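Local coordinates for protein 4-alpha-glucanotransferase (Streptococcus agalactiae, PDB 6M6T) that is an amylomaltase of a family built on a TIM barrel, and binds glycans in pockets on that barrel, at residues M217-S222 against I295-G300; W44-L49 against I211-D216. One frame throughout, in Å; residues are numbered along the deposited sequence.

Contact 1 (M217-S222 against I295-G300). With ASO (1,5-anhydro-D-glucitol), chain I; AC1 (4,6-dideoxy-4-{[(1S,4R,5S,6S)-4,5,6-trihydroxy-3-(hydroxymethyl)cyclohex-2-en-1-yl]amino}-alpha-D-glucopyranose), chain J.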
ATOM      1  N   MET A 217       3.016   1.325   4.649  1.00 51.01           N
ATOM      2  CA  MET A 217       3.046   0.228   5.620  1.00 52.02           C
ATOM      3  C   MET A 217       1.676   0.046   6.260  1.00 51.22           C
ATOM      4  O   MET A 217       1.261   0.885   7.086  1.00 52.22           O
ATOM      5  CB  MET A 217       4.099   0.475   6.695  1.00 54.59           C
ATOM      6  CG  MET A 217       4.334  -0.698   7.624  1.00 50.48           C
ATOM      7  SD  MET A 217       5.727  -0.357   8.733  1.00 66.71           S
ATOM      8  CE  MET A 217       4.886   0.060  10.258  1.00 50.30           C
ATOM      9  N   PRO A 218       0.941  -1.007   5.914  1.00 50.46           N
ATOM     10  CA  PRO A 218      -0.353  -1.242   6.564  1.00 51.62           C
ATOM     11  C   PRO A 218      -0.166  -1.476   8.050  1.00 51.08           C
ATOM     12  O   PRO A 218       0.690  -2.268   8.460  1.00 49.18           O
ATOM     13  CB  PRO A 218      -0.882  -2.495   5.857  1.00 52.00           C
ATOM     14  CG  PRO A 218       0.335  -3.135   5.235  1.00 49.57           C
ATOM     15  CD  PRO A 218       1.252  -2.024   4.892  1.00 46.28           C
ATOM     16  N   ILE A 219      -0.977  -0.770   8.856  1.00 50.48           N
ATOM     17  CA  ILE A 219      -0.921  -0.907  10.315  1.00 44.65           C
ATOM     18  C   ILE A 219      -1.136  -2.355  10.726  1.00 48.58           C
ATOM     19  O   ILE A 219      -0.405  -2.889  11.569  1.00 49.87           O
ATOM     20  CB  ILE A 219      -1.949   0.010  11.000  1.00 39.29           C
ATOM     21  CG1 ILE A 219      -1.977  -0.289  12.503  1.00 45.95           C
ATOM     22  CG2 ILE A 219      -3.339  -0.168  10.390  1.00 40.90           C
ATOM     23  CD1 ILE A 219      -2.808   0.680  13.364  1.00 44.36           C
ATOM     24  N   TYR A 220      -2.125  -3.013  10.132  1.00 46.95           N
ATOM     25  CA  TYR A 220      -2.505  -4.365  10.496  1.00 49.63           C
ATOM     26  C   TYR A 220      -2.214  -5.330   9.353  1.00 55.92           C
ATOM     27  O   TYR A 220      -2.188  -4.963   8.176  1.00 53.52           O
ATOM     28  CB  TYR A 220      -3.996  -4.446  10.847  1.00 46.50           C
ATOM     29  CG  TYR A 220      -4.463  -3.644  12.053  1.00 48.63           C
ATOM     30  CD1 TYR A 220      -3.876  -3.809  13.310  1.00 47.78           C
ATOM     31  CD2 TYR A 220      -5.536  -2.756  11.945  1.00 47.89           C
ATOM     32  CE1 TYR A 220      -4.327  -3.093  14.428  1.00 43.36           C
ATOM     33  CE2 TYR A 220      -5.991  -2.035  13.054  1.00 51.34           C
ATOM     34  CZ  TYR A 220      -5.384  -2.208  14.292  1.00 50.27           C
ATOM     35  OH  TYR A 220      -5.838  -1.473  15.370  1.00 44.42           O
ATOM     36  N   VAL A 221      -2.031  -6.590   9.726  1.00 60.48           N
ATOM     37  CA  VAL A 221      -1.999  -7.690   8.789  1.00 50.41           C
ATOM     38  C   VAL A 221      -3.355  -8.387   8.852  1.00 53.22           C
ATOM     39  O   VAL A 221      -4.205  -8.059   9.675  1.00 53.31           O
ATOM     40  CB  VAL A 221      -0.844  -8.649   9.107  1.00 46.45           C
ATOM     41  CG1 VAL A 221       0.462  -7.900   9.062  1.00 49.05           C
ATOM     42  CG2 VAL A 221      -1.034  -9.213  10.483  1.00 40.88           C
ATOM     43  N   SER A 222      -3.585  -9.335   7.940  1.00 50.05           N
ATOM     44  CA  SER A 222      -4.830 -10.093   7.970  1.00 53.31           C
ATOM     45  C   SER A 222      -4.748 -11.230   8.993  1.00 58.15           C
ATOM     46  O   SER A 222      -3.659 -11.670   9.381  1.00 58.11           O
ATOM     47  CB  SER A 222      -5.144 -10.679   6.599  1.00 52.39           C
ATOM     48  OG  SER A 222      -6.197 -11.620   6.690  1.00 54.76           O
ATOM     49  N   ILE A 295       3.251   5.408   7.354  1.00 46.21           N
ATOM     50  CA  ILE A 295       2.552   4.468   8.222  1.00 51.14           C
ATOM     51  C   ILE A 295       1.057   4.767   8.160  1.00 52.40           C
ATOM     52  O   ILE A 295       0.612   5.867   8.495  1.00 51.52           O
ATOM     53  CB  ILE A 295       3.091   4.491   9.663  1.00 43.75           C
ATOM     54  CG1 ILE A 295       2.358   3.440  10.501  1.00 53.63           C
ATOM     55  CG2 ILE A 295       2.950   5.842  10.319  1.00 43.81           C
ATOM     56  CD1 ILE A 295       2.146   2.060   9.807  1.00 53.30           C
ATOM     57  N   ASP A 296       0.284   3.795   7.677  1.00 55.74           N
ATOM     58  CA  ASP A 296      -1.151   3.982   7.531  1.00 54.00           C
ATOM     59  C   ASP A 296      -1.808   4.041   8.900  1.00 52.47           C
ATOM     60  O   ASP A 296      -1.305   3.468   9.869  1.00 54.82           O
ATOM     61  CB  ASP A 296      -1.772   2.844   6.714  1.00 50.48           C
ATOM     62  CG  ASP A 296      -3.227   3.112   6.372  1.00 59.25           C
ATOM     63  OD1 ASP A 296      -3.583   4.298   6.313  1.00 62.17           O
ATOM     64  OD2 ASP A 296      -4.033   2.171   6.175  1.00 65.66           O
ATOM     65  N   HIS A 297      -2.934   4.754   8.973  1.00 53.32           N
ATOM     66  CA  HIS A 297      -3.822   4.756  10.142  1.00 53.32           C
ATOM     67  C   HIS A 297      -3.062   5.033  11.439  1.00 49.96           C
ATOM     68  O   HIS A 297      -3.035   4.228  12.372  1.00 46.87           O
ATOM     69  CB  HIS A 297      -4.581   3.439  10.246  1.00 46.08           C
ATOM     70  CG  HIS A 297      -5.704   3.473  11.226  1.00 45.60           C
ATOM     71  ND1 HIS A 297      -6.796   4.296  11.072  1.00 44.68           N
ATOM     72  CD2 HIS A 297      -5.916   2.771  12.367  1.00 49.99           C
ATOM     73  CE1 HIS A 297      -7.634   4.102  12.076  1.00 49.55           C
ATOM     74  NE2 HIS A 297      -7.126   3.178  12.873  1.00 50.36           N
ATOM     75  N   PHE A 298      -2.436   6.209  11.466  1.00 47.16           N
ATOM     76  CA  PHE A 298      -1.646   6.643  12.610  1.00 43.85           C
ATOM     77  C   PHE A 298      -2.495   6.717  13.875  1.00 42.09           C
ATOM     78  O   PHE A 298      -1.980   6.531  14.991  1.00 39.78           O
ATOM     79  CB  PHE A 298      -1.017   8.003  12.270  1.00 43.32           C
ATOM     80  CG  PHE A 298       0.247   8.296  13.013  1.00 37.47           C
ATOM     81  CD1 PHE A 298       1.395   7.553  12.774  1.00 36.40           C
ATOM     82  CD2 PHE A 298       0.284   9.317  13.955  1.00 31.71           C
ATOM     83  CE1 PHE A 298       2.557   7.821  13.458  1.00 39.17           C
ATOM     84  CE2 PHE A 298       1.433   9.594  14.649  1.00 36.22           C
ATOM     85  CZ  PHE A 298       2.578   8.852  14.405  1.00 40.80           C
ATOM     86  N   LYS A 299      -3.794   6.985  13.716  1.00 43.49           N
ATOM     87  CA  LYS A 299      -4.708   6.988  14.851  1.00 46.83           C
ATOM     88  C   LYS A 299      -4.572   5.709  15.670  1.00 46.12           C
ATOM     89  O   LYS A 299      -4.598   5.740  16.908  1.00 42.74           O
ATOM     90  CB  LYS A 299      -6.148   7.158  14.354  1.00 46.78           C
ATOM     91  CG  LYS A 299      -7.199   7.295  15.469  1.00 49.01           C
ATOM     92  CD  LYS A 299      -6.714   8.212  16.599  1.00 47.28           C
ATOM     93  CE  LYS A 299      -7.580   8.086  17.803  1.00 43.02           C
ATOM     94  NZ  LYS A 299      -8.962   8.055  17.311  1.00 44.91           N
ATOM     95  N   GLY A 300      -4.384   4.580  14.989  1.00 43.75           N
ATOM     96  CA  GLY A 300      -4.281   3.287  15.636  1.00 46.51           C
ATOM     97  C   GLY A 300      -3.130   3.152  16.607  1.00 44.95           C
ATOM     98  O   GLY A 300      -3.113   2.181  17.377  1.00 43.36           O
TER
HETATM   99  C1  ASO I   1      -5.477   1.957   6.057  1.00 63.03           C
HETATM  100  C2  ASO I   1      -6.029   2.148   4.629  1.00 64.61           C
HETATM  101  C3  ASO I   1      -7.490   1.671   4.563  1.00 67.52           C
HETATM  102  C4  ASO I   1      -7.528   0.190   4.982  1.00 57.48           C
HETATM  103  C5  ASO I   1      -6.939   0.036   6.358  1.00 58.46           C
HETATM  104  C6  ASO I   1      -6.757  -1.454   6.643  1.00 63.24           C
HETATM  105  O2  ASO I   1      -5.923   3.515   4.214  1.00 64.55           O
HETATM  106  O3  ASO I   1      -8.015   1.847   3.202  1.00 68.77           O
HETATM  107  O4  ASO I   1      -8.875  -0.342   4.956  1.00 55.82           O
HETATM  108  O5  ASO I   1      -5.609   0.561   6.398  1.00 66.26           O
HETATM  109  O6  ASO I   1      -5.562  -1.656   7.417  1.00 66.98           O
HETATM  110  C1  AC1 J   2     -13.738  10.699   7.508  1.00 81.65           C
HETATM  111  O2  AC1 J   2     -15.248   9.357   8.852  1.00 78.38           O
HETATM  112  C2  AC1 J   2     -14.245   9.291   7.824  1.00 78.11           C
HETATM  113  C4A AC1 J   2      -8.081   5.434   7.416  1.00 67.27           C
HETATM  114  C3  AC1 J   2     -13.106   8.476   8.362  1.00 68.79           C
HETATM  115  O3  AC1 J   2     -13.626   7.183   8.642  1.00 73.77           O
HETATM  116  C4  AC1 J   2     -11.989   8.389   7.322  1.00 73.11           C
HETATM  117  N4A AC1 J   2     -10.806   7.706   7.853  1.00 70.29           N
HETATM  118  C5  AC1 J   2     -11.530   9.772   6.908  1.00 72.54           C
HETATM  119  O5  AC1 J   2     -12.658  10.606   6.493  1.00 74.56           O
HETATM  120  C6  AC1 J   2     -10.482   9.605   5.788  1.00 60.50           C
HETATM  121  C1B AC1 J   2     -10.842   6.238   7.794  1.00 68.08           C
HETATM  122  C2B AC1 J   2      -9.947   5.764   8.895  1.00 65.36           C
HETATM  123  O2B AC1 J   2     -10.372   6.425  10.087  1.00 75.18           O
HETATM  124  C3B AC1 J   2      -8.539   6.208   8.591  1.00 61.28           C
HETATM  125  O3B AC1 J   2      -7.669   5.862   9.660  1.00 61.21           O
HETATM  126  O4  AC1 J   2      -6.769   5.901   7.038  1.00 65.60           O
HETATM  127  C5B AC1 J   2      -9.007   5.517   6.363  1.00 68.53           C
HETATM  128  C7B AC1 J   2     -10.351   5.843   6.556  1.00 70.44           C
HETATM  129  C6B AC1 J   2      -8.527   5.159   4.972  1.00 65.92           C
HETATM  130  O6B AC1 J   2      -7.140   5.499   4.921  1.00 68.61           O

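Contact 2 (W44-L49 against I211-D216)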
ATOM      1  N   TRP A  44       7.615   9.313  -5.955  1.00 39.90           N
ATOM      2  CA  TRP A  44       6.643   8.333  -6.442  1.00 37.18           C
ATOM      3  C   TRP A  44       6.070   7.669  -5.199  1.00 44.55           C
ATOM      4  O   TRP A  44       6.804   6.978  -4.476  1.00 44.29           O
ATOM      5  CB  TRP A  44       7.302   7.292  -7.364  1.00 37.09           C
ATOM      6  CG  TRP A  44       6.344   6.358  -8.040  1.00 34.06           C
ATOM      7  CD1 TRP A  44       4.999   6.317  -7.868  1.00 37.19           C
ATOM      8  CD2 TRP A  44       6.651   5.349  -9.028  1.00 39.30           C
ATOM      9  NE1 TRP A  44       4.445   5.335  -8.663  1.00 40.48           N
ATOM     10  CE2 TRP A  44       5.436   4.738  -9.394  1.00 35.55           C
ATOM     11  CE3 TRP A  44       7.831   4.912  -9.642  1.00 37.63           C
ATOM     12  CZ2 TRP A  44       5.363   3.719 -10.331  1.00 32.98           C
ATOM     13  CZ3 TRP A  44       7.751   3.880 -10.555  1.00 42.65           C
ATOM     14  CH2 TRP A  44       6.526   3.294 -10.889  1.00 38.18           C
ATOM     15  N   GLN A  45       4.786   7.901  -4.915  1.00 41.08           N
ATOM     16  CA  GLN A  45       4.107   7.169  -3.850  1.00 41.50           C
ATOM     17  C   GLN A  45       3.380   5.973  -4.456  1.00 41.60           C
ATOM     18  O   GLN A  45       2.556   6.131  -5.367  1.00 37.48           O
ATOM     19  CB  GLN A  45       3.123   8.050  -3.083  1.00 39.87           C
ATOM     20  CG  GLN A  45       2.552   7.372  -1.821  1.00 37.28           C
ATOM     21  CD  GLN A  45       1.936   8.360  -0.830  1.00 45.95           C
ATOM     22  OE1 GLN A  45       1.960   9.583  -1.029  1.00 38.45           O
ATOM     23  NE2 GLN A  45       1.385   7.830   0.249  1.00 47.19           N
ATOM     24  N   ILE A  46       3.681   4.785  -3.948  1.00 33.24           N
ATOM     25  CA  ILE A  46       2.967   3.576  -4.315  1.00 38.62           C
ATOM     26  C   ILE A  46       2.114   3.119  -3.124  1.00 49.78           C
ATOM     27  O   ILE A  46       2.182   3.679  -2.021  1.00 49.69           O
ATOM     28  CB  ILE A  46       3.936   2.463  -4.781  1.00 44.02           C
ATOM     29  CG1 ILE A  46       5.003   2.222  -3.708  1.00 41.99           C
ATOM     30  CG2 ILE A  46       4.604   2.844  -6.107  1.00 42.39           C
ATOM     31  CD1 ILE A  46       5.557   0.827  -3.676  1.00 49.52           C
ATOM     32  N   LEU A  47       1.285   2.095  -3.368  1.00 46.54           N
ATOM     33  CA  LEU A  47       0.550   1.384  -2.320  1.00 35.57           C
ATOM     34  C   LEU A  47       1.493   0.345  -1.715  1.00 38.41           C
ATOM     35  O   LEU A  47       2.697   0.337  -1.987  1.00 36.16           O
ATOM     36  CB  LEU A  47      -0.736   0.819  -2.905  1.00 34.54           C
ATOM     37  CG  LEU A  47      -1.715   1.859  -3.466  1.00 40.96           C
ATOM     38  CD1 LEU A  47      -3.134   1.361  -3.282  1.00 41.60           C
ATOM     39  CD2 LEU A  47      -1.576   3.238  -2.843  1.00 42.79           C
ATOM     40  N   PRO A  48       1.033  -0.489  -0.777  1.00 48.17           N
ATOM     41  CA  PRO A  48       1.941  -1.518  -0.260  1.00 43.50           C
ATOM     42  C   PRO A  48       2.222  -2.574  -1.312  1.00 43.19           C
ATOM     43  O   PRO A  48       1.389  -2.876  -2.173  1.00 45.94           O
ATOM     44  CB  PRO A  48       1.183  -2.107   0.936  1.00 41.29           C
ATOM     45  CG  PRO A  48       0.189  -1.108   1.295  1.00 41.62           C
ATOM     46  CD  PRO A  48      -0.217  -0.471   0.013  1.00 46.02           C
ATOM     47  N   LEU A  49       3.421  -3.131  -1.242  1.00 41.38           N
ATOM     48  CA  LEU A  49       3.820  -4.190  -2.148  1.00 41.81           C
ATOM     49  C   LEU A  49       3.539  -5.577  -1.582  1.00 45.81           C
ATOM     50  O   LEU A  49       4.117  -6.566  -2.044  1.00 46.70           O
ATOM     51  CB  LEU A  49       5.298  -4.029  -2.487  1.00 46.16           C
ATOM     52  CG  LEU A  49       5.592  -2.633  -3.031  1.00 45.47           C
ATOM     53  CD1 LEU A  49       7.025  -2.571  -3.524  1.00 45.99           C
ATOM     54  CD2 LEU A  49       4.579  -2.263  -4.133  1.00 40.23           C
ATOM     55  N   ILE A 211      14.765  10.283  -8.105  1.00 47.67           N
ATOM     56  CA  ILE A 211      13.379   9.958  -7.766  1.00 47.56           C
ATOM     57  C   ILE A 211      13.350   9.097  -6.504  1.00 48.85           C
ATOM     58  O   ILE A 211      14.004   8.048  -6.445  1.00 46.63           O
ATOM     59  CB  ILE A 211      12.685   9.235  -8.930  1.00 48.63           C
ATOM     60  CG1 ILE A 211      12.420  10.225 -10.052  1.00 45.64           C
ATOM     61  CG2 ILE A 211      11.368   8.588  -8.463  1.00 44.23           C
ATOM     62  CD1 ILE A 211      11.853  11.547  -9.529  1.00 45.33           C
ATOM     63  N   GLN A 212      12.570   9.525  -5.506  1.00 47.08           N
ATOM     64  CA  GLN A 212      12.449   8.834  -4.227  1.00 40.06           C
ATOM     65  C   GLN A 212      11.071   8.194  -4.076  1.00 42.84           C
ATOM     66  O   GLN A 212      10.060   8.775  -4.492  1.00 41.60           O
ATOM     67  CB  GLN A 212      12.700   9.803  -3.082  1.00 43.55           C
ATOM     68  CG  GLN A 212      14.025  10.540  -3.164  1.00 52.88           C
ATOM     69  CD  GLN A 212      14.839  10.370  -1.905  1.00 56.22           C
ATOM     70  OE1 GLN A 212      14.470  10.875  -0.836  1.00 54.03           O
ATOM     71  NE2 GLN A 212      15.945   9.632  -2.013  1.00 57.06           N
ATOM     72  N   ILE A 213      11.035   7.001  -3.451  1.00 39.61           N
ATOM     73  CA  ILE A 213       9.824   6.184  -3.320  1.00 39.27           C
ATOM     74  C   ILE A 213       9.224   6.335  -1.925  1.00 42.46           C
ATOM     75  O   ILE A 213       9.898   6.090  -0.913  1.00 43.12           O
ATOM     76  CB  ILE A 213      10.121   4.700  -3.605  1.00 40.80           C
ATOM     77  CG1 ILE A 213      10.673   4.533  -5.018  1.00 38.98           C
ATOM     78  CG2 ILE A 213       8.870   3.841  -3.392  1.00 30.24           C
ATOM     79  CD1 ILE A 213       9.686   4.957  -6.087  1.00 37.95           C
ATOM     80  N   ILE A 214       7.948   6.698  -1.868  1.00 41.56           N
ATOM     81  CA  ILE A 214       7.177   6.645  -0.630  1.00 44.16           C
ATOM     82  C   ILE A 214       6.412   5.326  -0.607  1.00 42.25           C
ATOM     83  O   ILE A 214       5.412   5.160  -1.314  1.00 39.82           O
ATOM     84  CB  ILE A 214       6.213   7.829  -0.492  1.00 43.28           C
ATOM     85  CG1 ILE A 214       6.874   9.143  -0.882  1.00 44.02           C
ATOM     86  CG2 ILE A 214       5.696   7.917   0.901  1.00 37.31           C
ATOM     87  CD1 ILE A 214       5.846  10.195  -1.286  1.00 46.77           C
ATOM     88  N   GLY A 215       6.878   4.398   0.221  1.00 43.43           N
ATOM     89  CA  GLY A 215       6.139   3.179   0.473  1.00 51.67           C
ATOM     90  C   GLY A 215       5.067   3.320   1.561  1.00 54.69           C
ATOM     91  O   GLY A 215       5.090   4.218   2.405  1.00 44.07           O
ATOM     92  N   ASP A 216       4.112   2.392   1.506  1.00 55.13           N
ATOM     93  CA  ASP A 216       2.979   2.304   2.421  1.00 54.79           C
ATOM     94  C   ASP A 216       3.189   1.112   3.347  1.00 50.57           C
ATOM     95  O   ASP A 216       3.492   0.008   2.879  1.00 49.52           O
ATOM     96  CB  ASP A 216       1.668   2.132   1.630  1.00 55.96           C
ATOM     97  CG  ASP A 216       0.543   3.078   2.084  1.00 60.16           C
ATOM     98  OD1 ASP A 216       0.425   3.345   3.306  1.00 64.19           O
ATOM     99  OD2 ASP A 216      -0.242   3.540   1.212  1.00 59.76           O
TER

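Contact 1 (M217-S222 against I295-G300)
Met-217 and Ile-295 form a parallel beta bridge at the ends of two neighbouring strands, and the backbone bond comes one residue further on: Asp-296 N donates to Met-217 O over 3.1 Å, nearly straight at 168°. Beyond it the two chains run on as loops and meet mainly through the Ile-219 side chain, which packs on both backbone and side-chain atoms of 296-300.

The apolar contacts fall into two groups. At the bridge, Ile-295 CD1 lies 3.4 Å from Met-217 CE, the bent end of the methionine chain bringing its methyl back to the isoleucine. Further along, Ile-219 has CG1 anti to its backbone N (chi1 173°) and the branch extended beyond it, which together carry CD1 to Gly-300, 3.8 Å from Gly-300 CA, and to the edge of the His-297 ring, in the ring plane near CD2. The other branch, Ile-219 CG2, touches His-297 CB at 3.8 Å. Ile-219 CG1 also sits over the centre of one face of the Tyr-220 ring.

The polar and covalent contacts gather on Asp-296. Its OD2 is bonded to C1 of ASO (1.5 Å), so that in this model the side chain is joined to the sugar as an ester, while the ASO O2 hydroxyl gives a weak hydrogen bond to OD1 at 3.2 Å. OD1 also takes a weak, bent bond from His-297 N at 2.8 Å; that N-H has a second partner in Glu-343. Ile-219 and Asp-296 line one glycan pocket, and Asp-296 and His-297 a second, so this contact forms part of the wall of both.

Around it, helix 277-289 packs on Met-217, strand 340-342 lies against Ile-295 and Phe-298, and helix 350-359 packs on Phe-298, placing the contact at the ends of strands 212-217 and 292-295.

Contact 2 (W44-L49 against I211-D216)
Trp-44 and Gln-45 pair with Ile-213 and Ile-214 as parallel strands, and here the packing is tight. Three backbone bonds form the ladder: Trp-44 N to Gln-212 O (2.9 Å), Ile-214 N to Trp-44 O (2.9 Å) and Ile-46 N to Ile-214 O (3.2 Å). On one face Ile-213 CD1 lies beside Trp-44 CB at 3.6 Å, the two side chains pointing the same way; Ile-46 CG2 lies over the rim of one face of the indole. On the other, Gln-45 has CG anti to its backbone N (chi1 -171°) and its extended chain crosses Ile-214, CB reaching CD1 at 3.9 Å. Past Ile-46 the ladder stops, but packing stays close: Pro-48 CG rests on Asp-216 CB at 3.6 Å.

The looser side is the start of 211-216, where Ile-211 CG2 only approaches Trp-44 CB at 4.4 Å and partly exposed Gln-212 points away.

Outside partners serve the buried polar ends: Met-11 O for Trp-44 NE1, Tyr-392 for Gln-45 OE1, and Arg-294 (salt bridge) and Tyr-59 for Asp-216. The chemistry implies a largely apolar face at Trp-44 and Ile-213, a polar group already on the face of Gln-45 and Ile-214, and a charged end at Asp-216, whose side chain is about 6 Å from bound ASO.

The centres of the two contacts lie 15 Å apart, and both use strand 212-217 of the eight-stranded parallel barrel. Contact 2 pairs it with strand 43-45 on one side; contact 1 pairs its end with strand 292-295 on the other, so the order across the sheet is 43-45, 212-217, 292-295. Along the chain they run in series, 211-216 passing directly into 217-222. They touch where Pro-218 CD meets Pro-48 CG at 3.9 Å and where Asp-296 CB approaches Asp-216 OD1 at 4.1 Å. Contact 2 therefore belongs to the barrel wall, and contact 1 to the last strand pair and the loops that follow it at the C-terminal strand ends, where TIM barrels hold their ligands and where the glycans sit here.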